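Long-range contact in vinylacetyl-CoA Delta-isomerase (Nitrosopumilus maritimus SCM1, PDB 6VJR), which probably dehydrates 4-hydroxybutyryl-CoA and isomerises vinylacetyl-CoA, using a [4Fe-4S] cluster and FAD: residues I73-A77 against S352-L356. Residues are numbered along the deposited sequence.
Sequences IAESA and SGVYL
Tyr355 lays one face of its ring (chi1 -85°, chi2 62°) against the backbone of Ser76, whose CA sits 3.6 Å from the ring centroid, 13° off the normal, in a CH-pi contact. Irregular loop 73-76 and the hairpin of strands 348-349 and 355-356 cross steeply, with Glu75 CA 5.4 Å from Val354 CA and Ser76 CA 5.6 Å from Tyr355 CA. Tyr355 N donates to Ala74 O (3.1 Å, 163°), and Val354 CA adds a CA-H...O contact to this oxygen at 3.4 Å. Extended Ser76 (chi1 65°, p) is the N-cap just before helix 77-94, its OG hydrogen-bonded to Asp79 N, while Asp79 OD2 accepts from Glu75 N. The contact thereby joins the N-terminal HpaB-type region to the acyl-CoA dehydrogenase-clan C-terminal region, away from cluster and flavin. Tyr355, opening strand 355-356 after the turn with Gly353 at positive phi, also packs its CD2 3.5 Å from Ala77 N. One water donates to Glu75 O (2.9 Å) and Gly353 O (2.8 Å). Across the Tyr355-Ala74 hydrogen bond from it, Ile73 CG2 meets Val354 CG2 at 3.5 Å, next to helix 101-121.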
loop_
_atom_site.group_PDB
_atom_site.type_symbol
_atom_site.label_atom_id
_atom_site.label_comp_id
_atom_site.label_asym_id
_atom_site.label_seq_id
_atom_site.Cartn_x
_atom_site.Cartn_y
_atom_site.Cartn_z
ATOM N N ILE A 73 31.065 16.414 -17.261
ATOM C CA ILE A 73 29.910 17.234 -17.580
ATOM C C ILE A 73 29.224 16.551 -18.780
ATOM O O ILE A 73 29.791 16.390 -19.857
ATOM C CB ILE A 73 30.281 18.685 -17.891
ATOM C CG1 ILE A 73 31.067 19.400 -16.764
ATOM C CG2 ILE A 73 29.044 19.447 -18.308
ATOM C CD1 ILE A 73 30.365 19.555 -15.451
ATOM N N ALA A 74 28.018 16.046 -18.514
ATOM C CA ALA A 74 27.335 15.140 -19.441
ATOM C C ALA A 74 27.063 15.822 -20.774
ATOM O O ALA A 74 26.512 16.905 -20.811
ATOM C CB ALA A 74 26.037 14.677 -18.813
ATOM N N GLU A 75 27.456 15.148 -21.858
ATOM C CA GLU A 75 27.451 15.711 -23.194
ATOM C C GLU A 75 26.332 15.128 -24.055
ATOM O O GLU A 75 26.202 15.529 -25.206
ATOM C CB GLU A 75 28.789 15.507 -23.927
ATOM C CG GLU A 75 29.998 15.988 -23.138
ATOM C CD GLU A 75 31.366 15.918 -23.801
ATOM O OE1 GLU A 75 31.441 15.505 -24.984
ATOM O OE2 GLU A 75 32.369 16.284 -23.108
ATOM N N SER A 76 25.507 14.241 -23.471
ATOM C CA SER A 76 24.527 13.468 -24.217
ATOM C C SER A 76 23.584 12.811 -23.219
ATOM O O SER A 76 23.949 12.716 -22.060
ATOM C CB SER A 76 25.128 12.424 -25.103
ATOM O OG SER A 76 25.795 11.425 -24.341
ATOM N N ALA A 77 22.443 12.291 -23.698
ATOM C CA ALA A 77 21.558 11.486 -22.839
ATOM C C ALA A 77 22.276 10.187 -22.459
ATOM O O ALA A 77 22.194 9.744 -21.319
ATOM C CB ALA A 77 20.230 11.235 -23.486
ATOM N N SER A 352 24.120 25.794 -22.319
ATOM C CA SER A 352 25.570 25.674 -22.143
ATOM C C SER A 352 26.199 24.468 -22.851
ATOM O O SER A 352 27.426 24.383 -22.930
ATOM C CB SER A 352 25.891 25.598 -20.672
ATOM O OG SER A 352 25.430 24.384 -20.108
ATOM N N GLY A 353 25.367 23.497 -23.266
ATOM C CA GLY A 353 25.825 22.279 -23.906
ATOM C C GLY A 353 25.642 21.028 -23.055
ATOM O O GLY A 353 25.646 19.919 -23.601
ATOM N N VAL A 354 25.543 21.200 -21.729
ATOM C CA VAL A 354 25.307 20.069 -20.843
ATOM C C VAL A 354 23.894 19.523 -21.081
ATOM O O VAL A 354 22.980 20.268 -21.387
ATOM C CB VAL A 354 25.527 20.420 -19.351
ATOM C CG1 VAL A 354 24.512 21.429 -18.836
ATOM C CG2 VAL A 354 25.548 19.205 -18.451
ATOM N N TYR A 355 23.724 18.212 -20.919
ATOM C CA TYR A 355 22.422 17.553 -20.932
ATOM C C TYR A 355 21.849 17.505 -19.512
ATOM O O TYR A 355 22.574 17.228 -18.542
ATOM C CB TYR A 355 22.496 16.151 -21.547
ATOM C CG TYR A 355 22.390 16.183 -23.058
ATOM C CD1 TYR A 355 23.333 16.849 -23.834
ATOM C CD2 TYR A 355 21.314 15.595 -23.713
ATOM C CE1 TYR A 355 23.182 16.943 -25.207
ATOM C CE2 TYR A 355 21.156 15.682 -25.078
ATOM C CZ TYR A 355 22.096 16.361 -25.826
ATOM O OH TYR A 355 21.985 16.462 -27.180
ATOM N N LEU A 356 20.558 17.810 -19.410
ATOM C CA LEU A 356 19.776 17.695 -18.176
ATOM C C LEU A 356 18.745 16.590 -18.345
ATOM O O LEU A 356 18.019 16.538 -19.333
ATOM C CB LEU A 356 19.119 19.057 -17.931
ATOM C CG LEU A 356 18.238 19.166 -16.683
ATOM C CD1 LEU A 356 19.095 19.087 -15.428
ATOM C CD2 LEU A 356 17.445 20.424 -16.681
HETATM O O HOH W 1 26.577 18.344 -25.655
#